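Local coordinates for protein MdbA (Actinomyces oris, PDB 4Z7X) that acts as a thiol-disulfide oxidoreductase of the thioredoxin superfamily, probably forming disulfide bonds in proteins that include those of the sortase-mediated pilus pathway, at residues I31-L36 with V115-P120; S37-T42 with G178-L183. All blocks are in the same frame, centred on the assembly; numbering follows the deposited sequence. Where two conformers were deposited one is given.

The two contacts are neighbours, their centres about 10 Å apart, and together they fasten the chain leading into edge strand 41-43 to two helices. Contact 1 holds 31-36 on the C-terminal end of helix 103-118 and is only partly buried, so a carboxylate, a lysine and bridging waters share the work with a few apolar groups. Contact 2 holds 37-42 on helix 178-190 in the interior, where two indoles, an alanine and a leucine dominate and a single hydrogen bond crosses. W180 joins them: P32, V35 and L116 of contact 1 all pack against its ring. Both also reach the bound cyclohexylamino sulfonate: contact 1 packs on its cyclohexyl ring, contact 2 meets its amine at T42 O.

Contact 1 (I31-L36 with V115-P120); sequences IPKQVL and VLDEAP. With 3CX ((2S)-3-(cyclohexylamino)-2-hydroxypropane-1-sulfonic acid), chain C.
A type I beta turn, P32 to V35, lies against the C-terminal end of helix 103-118 in this thioredoxin-family protein, with D117 as the main polar link. D117 OD1 accepts the backbone N-H of K33 at 2.8 Å, in a nearly straight bond (163°) made through its syn lone pair. The short acid suits this place, because it can reach a backbone N-H of the turn while its other oxygen, OD2, bonds to the hydroxyl of Y177. Two waters extend the grip: one donates to I31 O and D117 OD2, the other takes the N-H of Q34 and donates to D117 OD1. K33 bends at chi3 (-77°), which brings CE to 3.3 Å from D117 OD1; beyond it NZ bonds to D117 O at 3.0 Å, where the partial negative charge of the helix C-terminus would probably favour a lysine. Beneath these polar groups, P32 CB meets L116 CB at 4.0 Å, and V35 CG2 rests on L116 CD1. The other L116 branch helps line the ligand pocket together with Q34 and P120. Q34 was modelled in two positions; in one, a water joins its NE2 to L116 O, and its flat amide lies beside the cyclohexyl ring of the bound ligand. Apolar carbons suit that ring: P120 CB lies 3.8 Å from its CAG, and L116 CD2 3.7 Å from its CAE.

Contact 2 (S37-T42 with G178-L183); sequences SDASWT and GKWVKL. With 3CX ((2S)-3-(cyclohexylamino)-2-hydroxypropane-1-sulfonic acid), chain C.
The indole of W180 is met at its edge, near the ring plane, by A39 O and by CZ3 of W41. NE1 donates to A39 O at 2.9 Å with the N-H almost straight (171°), while CZ2 touches W41 CZ3 at 3.6 Å. The two six-membered rings stand obliquely, their planes at 62°. W180 CG stands anti to the backbone N (chi1 -176°), and the far end of the indole, NE1 and CZ2, meets 37-42. Tryptophan suits the place, joining a broad apolar surface to one donor for a buried carbonyl; a phenylalanine here would probably leave A39 O without that donor and open a gap beside W41. A39 is small enough for its CB to sit 3.9 Å from L183 CG, whose branch CD2 reaches S37 O at 3.5 Å. D38 OD1 accepts the backbone N of S40, an Asx turn, and also its OG, and OD2 forms a salt bridge with R191. T42 O accepts the ligand amine NAL, though its exact place is less sure. M109, M112 and L116 of helix 103-118 also pack on W180, and W41, its NE1 bonded to the hydroxyl of Y43, pairs through its backbone with L94, so helix 178-190 is joined to edge strand 41-43 and its neighbour 91-96.

Contact 1 (I31-L36 with V115-P120)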
loop_
_atom_site.group_PDB
_atom_site.type_symbol
_atom_site.label_atom_id
_atom_site.label_comp_id
_atom_site.label_asym_id
_atom_site.label_seq_id
_atom_site.Cartn_x
_atom_site.Cartn_y
_atom_site.Cartn_z
ATOM N N ILE A 31 -5.966 5.325 13.501
ATOM C CA ILE A 31 -5.010 4.601 12.712
ATOM C C ILE A 31 -5.477 3.154 12.655
ATOM O O ILE A 31 -5.874 2.582 13.676
ATOM C CB ILE A 31 -3.582 4.712 13.331
ATOM C CG1 ILE A 31 -3.180 6.208 13.443
ATOM C CG2 ILE A 31 -2.556 3.899 12.526
ATOM C CD1 ILE A 31 -1.814 6.469 14.022
ATOM N N PRO A 32 -5.429 2.519 11.453
ATOM C CA PRO A 32 -5.917 1.130 11.415
ATOM C C PRO A 32 -5.208 0.220 12.425
ATOM O O PRO A 32 -4.013 0.381 12.696
ATOM C CB PRO A 32 -5.693 0.696 9.979
ATOM C CG PRO A 32 -5.616 1.992 9.218
ATOM C CD PRO A 32 -4.957 2.956 10.157
ATOM N N LYS A 33 -5.962 -0.739 12.963
ATOM C CA LYS A 33 -5.454 -1.595 14.040
ATOM C C LYS A 33 -4.199 -2.372 13.694
ATOM O O LYS A 33 -3.387 -2.636 14.561
ATOM C CB LYS A 33 -6.552 -2.587 14.450
ATOM C CG LYS A 33 -7.773 -1.952 15.098
ATOM C CD LYS A 33 -8.935 -2.961 15.176
ATOM C CE LYS A 33 -9.636 -3.139 13.816
ATOM N NZ LYS A 33 -10.741 -4.152 13.790
ATOM N N GLN A 34 -4.062 -2.800 12.453
ATOM C CA GLN A 34 -2.917 -3.615 12.064
ATOM C C GLN A 34 -1.764 -2.773 11.480
ATOM O O GLN A 34 -0.763 -3.309 11.069
ATOM C CB GLN A 34 -3.337 -4.767 11.126
ATOM C CG GLN A 34 -4.328 -5.753 11.751
ATOM C CD GLN A 34 -4.350 -7.112 11.071
ATOM O OE1 GLN A 34 -3.366 -7.858 11.136
ATOM N NE2 GLN A 34 -5.498 -7.468 10.435
ATOM N N VAL A 35 -1.911 -1.450 11.443
ATOM C CA VAL A 35 -0.866 -0.564 10.948
ATOM C C VAL A 35 0.228 -0.374 11.993
ATOM O O VAL A 35 -0.012 -0.249 13.184
ATOM C CB VAL A 35 -1.470 0.775 10.420
ATOM C CG1 VAL A 35 -0.461 1.908 10.421
ATOM C CG2 VAL A 35 -2.024 0.541 8.983
ATOM N N LEU A 36 1.442 -0.295 11.497
ATOM C CA LEU A 36 2.630 -0.148 12.317
ATOM C C LEU A 36 2.894 1.313 12.680
ATOM O O LEU A 36 2.240 2.230 12.177
ATOM C CB LEU A 36 3.810 -0.760 11.595
ATOM C CG LEU A 36 3.731 -2.243 11.304
ATOM C CD1 LEU A 36 4.939 -2.669 10.541
ATOM C CD2 LEU A 36 3.634 -3.059 12.564
ATOM N N VAL A 115 -11.287 -0.827 5.189
ATOM C CA VAL A 115 -11.016 -2.162 4.693
ATOM C C VAL A 115 -10.000 -2.894 5.605
ATOM O O VAL A 115 -10.186 -4.080 5.931
ATOM C CB VAL A 115 -10.588 -2.136 3.205
ATOM C CG1 VAL A 115 -10.196 -3.524 2.777
ATOM C CG2 VAL A 115 -11.707 -1.621 2.371
ATOM N N LEU A 116 -8.909 -2.225 5.956
ATOM C CA LEU A 116 -7.942 -2.849 6.851
ATOM C C LEU A 116 -8.544 -3.306 8.155
ATOM O O LEU A 116 -8.221 -4.377 8.668
ATOM C CB LEU A 116 -6.783 -1.907 7.127
ATOM C CG LEU A 116 -5.849 -1.682 5.928
ATOM C CD1 LEU A 116 -4.870 -0.543 6.171
ATOM C CD2 LEU A 116 -5.058 -2.942 5.547
ATOM N N ASP A 117 -9.402 -2.475 8.712
ATOM C CA ASP A 117 -9.979 -2.753 10.000
ATOM C C ASP A 117 -11.127 -3.766 9.947
ATOM O O ASP A 117 -11.314 -4.499 10.911
ATOM C CB ASP A 117 -10.502 -1.463 10.651
ATOM C CG ASP A 117 -9.417 -0.658 11.356
ATOM O OD1 ASP A 117 -8.296 -1.184 11.564
ATOM O OD2 ASP A 117 -9.723 0.488 11.774
ATOM N N GLU A 118 -11.901 -3.804 8.850
ATOM C CA GLU A 118 -13.111 -4.606 8.812
ATOM C C GLU A 118 -13.134 -5.725 7.767
ATOM O O GLU A 118 -13.942 -6.659 7.869
ATOM C CB GLU A 118 -14.311 -3.705 8.606
ATOM C CG GLU A 118 -14.440 -2.646 9.690
ATOM C CD GLU A 118 -15.866 -2.482 10.154
ATOM O OE1 GLU A 118 -16.793 -2.749 9.361
ATOM O OE2 GLU A 118 -16.062 -2.114 11.321
ATOM N N ALA A 119 -12.284 -5.619 6.749
ATOM C CA ALA A 119 -12.234 -6.617 5.673
ATOM C C ALA A 119 -10.779 -6.831 5.213
ATOM O O ALA A 119 -10.460 -6.693 4.027
ATOM C CB ALA A 119 -13.101 -6.192 4.515
ATOM N N PRO A 120 -9.890 -7.161 6.150
ATOM C CA PRO A 120 -8.464 -7.241 5.797
ATOM C C PRO A 120 -8.164 -8.284 4.706
ATOM O O PRO A 120 -7.217 -8.107 3.954
ATOM C CB PRO A 120 -7.782 -7.594 7.126
ATOM C CG PRO A 120 -8.905 -8.179 7.966
ATOM C CD PRO A 120 -10.109 -7.339 7.589
HETATM O OAA 3CX C . 0.908 -14.999 8.802
HETATM O OAB 3CX C . 2.508 -13.320 7.758
HETATM O OAC 3CX C . 1.022 -10.596 7.159
HETATM O OAD 3CX C . 1.837 -12.976 9.966
HETATM C CAE 3CX C . -4.021 -6.459 6.205
HETATM C CAF 3CX C . -3.435 -6.028 7.523
HETATM C CAG 3CX C . -4.207 -7.958 6.007
HETATM C CAH 3CX C . -2.233 -6.903 7.882
HETATM C CAI 3CX C . -3.050 -8.858 6.371
HETATM C CAJ 3CX C . -1.132 -10.379 8.082
HETATM C CAK 3CX C . 0.066 -12.552 8.288
HETATM N NAL 3CX C . -0.964 -8.932 7.847
HETATM C CAM 3CX C . 0.235 -11.026 8.247
HETATM C CAN 3CX C . -1.917 -8.119 7.024
HETATM S SAO 3CX C . 1.408 -13.460 8.676
HETATM O O HOH W 1 -8.567 1.777 13.893
HETATM O O HOH W 2 -6.316 -2.821 10.572
HETATM O O HOH W 3 -7.787 -5.855 10.763
#

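Contact 2 (S37-T42 with G178-L183)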
loop_
_atom_site.group_PDB
_atom_site.type_symbol
_atom_site.label_atom_id
_atom_site.label_comp_id
_atom_site.label_asym_id
_atom_site.label_seq_id
_atom_site.Cartn_x
_atom_site.Cartn_y
_atom_site.Cartn_z
ATOM N N SER A 37 3.897 1.526 13.534
ATOM C CA SER A 37 4.166 2.838 14.094
ATOM C C SER A 37 4.668 3.832 13.053
ATOM O O SER A 37 4.690 5.037 13.304
ATOM C CB SER A 37 5.182 2.722 15.232
ATOM O OG SER A 37 6.409 2.197 14.774
ATOM N N ASP A 38 5.070 3.316 11.877
ATOM C CA ASP A 38 5.499 4.182 10.753
ATOM C C ASP A 38 4.453 4.320 9.663
ATOM O O ASP A 38 4.759 4.764 8.572
ATOM C CB ASP A 38 6.830 3.728 10.170
ATOM C CG ASP A 38 6.733 2.416 9.438
ATOM O OD1 ASP A 38 5.655 1.754 9.572
ATOM O OD2 ASP A 38 7.732 2.027 8.768
ATOM N N ALA A 39 3.214 3.959 9.980
ATOM C CA ALA A 39 2.071 4.008 9.069
ATOM C C ALA A 39 1.975 2.861 8.053
ATOM O O ALA A 39 1.012 2.809 7.309
ATOM C CB ALA A 39 1.944 5.359 8.365
ATOM N N SER A 40 2.945 1.939 8.067
ATOM C CA SER A 40 2.958 0.878 7.071
ATOM C C SER A 40 2.058 -0.279 7.515
ATOM O O SER A 40 1.685 -0.415 8.704
ATOM C CB SER A 40 4.387 0.343 6.807
ATOM O OG SER A 40 5.000 -0.253 7.958
ATOM N N TRP A 41 1.749 -1.152 6.562
ATOM C CA TRP A 41 1.152 -2.436 6.871
ATOM C C TRP A 41 1.815 -3.505 6.050
ATOM O O TRP A 41 2.403 -3.207 5.009
ATOM C CB TRP A 41 -0.353 -2.445 6.717
ATOM C CG TRP A 41 -0.917 -2.446 5.369
ATOM C CD1 TRP A 41 -1.428 -3.530 4.736
ATOM C CD2 TRP A 41 -1.162 -1.318 4.489
ATOM N NE1 TRP A 41 -1.971 -3.163 3.538
ATOM C CE2 TRP A 41 -1.810 -1.817 3.356
ATOM C CE3 TRP A 41 -0.848 0.041 4.530
ATOM C CZ2 TRP A 41 -2.201 -0.997 2.302
ATOM C CZ3 TRP A 41 -1.222 0.859 3.476
ATOM C CH2 TRP A 41 -1.899 0.340 2.385
ATOM N N THR A 42 1.712 -4.753 6.503
ATOM C CA THR A 42 2.541 -5.800 5.937
ATOM C C THR A 42 1.803 -7.089 5.661
ATOM O O THR A 42 0.774 -7.355 6.273
ATOM C CB THR A 42 3.777 -6.139 6.813
ATOM O OG1 THR A 42 3.361 -6.796 8.009
ATOM C CG2 THR A 42 4.549 -4.879 7.190
ATOM N N GLY A 178 -7.557 10.421 9.501
ATOM C CA GLY A 178 -6.646 11.543 9.270
ATOM C C GLY A 178 -5.345 11.421 9.989
ATOM O O GLY A 178 -4.346 11.889 9.491
ATOM N N LYS A 179 -5.355 10.808 11.179
ATOM C CA LYS A 179 -4.093 10.593 11.900
ATOM C C LYS A 179 -3.153 9.657 11.161
ATOM O O LYS A 179 -1.918 9.803 11.202
ATOM C CB LYS A 179 -4.318 10.029 13.313
ATOM C CG LYS A 179 -4.848 11.060 14.287
ATOM C CD LYS A 179 -5.163 10.427 15.650
ATOM C CE LYS A 179 -3.992 9.728 16.313
ATOM N NZ LYS A 179 -4.431 9.148 17.630
ATOM N N TRP A 180 -3.730 8.710 10.458
ATOM C CA TRP A 180 -2.914 7.771 9.685
ATOM C C TRP A 180 -2.249 8.484 8.515
ATOM O O TRP A 180 -1.080 8.272 8.224
ATOM C CB TRP A 180 -3.801 6.645 9.148
ATOM C CG TRP A 180 -3.081 5.559 8.415
ATOM C CD1 TRP A 180 -1.812 5.148 8.596
ATOM C CD2 TRP A 180 -3.621 4.754 7.374
ATOM N NE1 TRP A 180 -1.517 4.098 7.744
ATOM C CE2 TRP A 180 -2.626 3.831 6.995
ATOM C CE3 TRP A 180 -4.862 4.685 6.755
ATOM C CZ2 TRP A 180 -2.814 2.904 5.987
ATOM C CZ3 TRP A 180 -5.048 3.765 5.745
ATOM C CH2 TRP A 180 -4.052 2.869 5.391
ATOM N N VAL A 181 -3.010 9.318 7.824
ATOM C CA VAL A 181 -2.480 10.124 6.717
ATOM C C VAL A 181 -1.312 10.992 7.225
ATOM O O VAL A 181 -0.227 11.013 6.644
ATOM C CB VAL A 181 -3.590 10.992 6.103
ATOM C CG1 VAL A 181 -3.057 11.909 5.033
ATOM C CG2 VAL A 181 -4.728 10.126 5.578
ATOM N N LYS A 182 -1.527 11.666 8.361
ATOM C CA LYS A 182 -0.490 12.499 8.931
ATOM C C LYS A 182 0.776 11.659 9.279
ATOM O O LYS A 182 1.912 12.089 9.039
ATOM C CB LYS A 182 -1.045 13.266 10.153
ATOM C CG LYS A 182 -1.999 14.390 9.743
ATOM C CD LYS A 182 -2.529 15.297 10.873
ATOM C CE LYS A 182 -3.934 14.939 11.381
ATOM N NZ LYS A 182 -5.074 15.603 10.662
ATOM N N LEU A 183 0.582 10.476 9.823
ATOM C CA LEU A 183 1.712 9.642 10.233
ATOM C C LEU A 183 2.510 9.183 9.012
ATOM O O LEU A 183 3.750 9.117 9.056
ATOM C CB LEU A 183 1.223 8.431 11.032
ATOM C CG LEU A 183 2.285 7.513 11.597
ATOM C CD1 LEU A 183 3.181 8.214 12.618
ATOM C CD2 LEU A 183 1.608 6.330 12.285
HETATM O OAA 3CX C . 0.908 -14.999 8.802
HETATM O OAB 3CX C . 2.508 -13.320 7.758
HETATM O OAC 3CX C . 1.022 -10.596 7.159
HETATM O OAD 3CX C . 1.837 -12.976 9.966
HETATM C CAE 3CX C . -4.021 -6.459 6.205
HETATM C CAF 3CX C . -3.435 -6.028 7.523
HETATM C CAG 3CX C . -4.207 -7.958 6.007
HETATM C CAH 3CX C . -2.233 -6.903 7.882
HETATM C CAI 3CX C . -3.050 -8.858 6.371
HETATM C CAJ 3CX C . -1.132 -10.379 8.082
HETATM C CAK 3CX C . 0.066 -12.552 8.288
HETATM N NAL 3CX C . -0.964 -8.932 7.847
HETATM C CAM 3CX C . 0.235 -11.026 8.247
HETATM C CAN 3CX C . -1.917 -8.119 7.024
HETATM S SAO 3CX C . 1.408 -13.460 8.676
#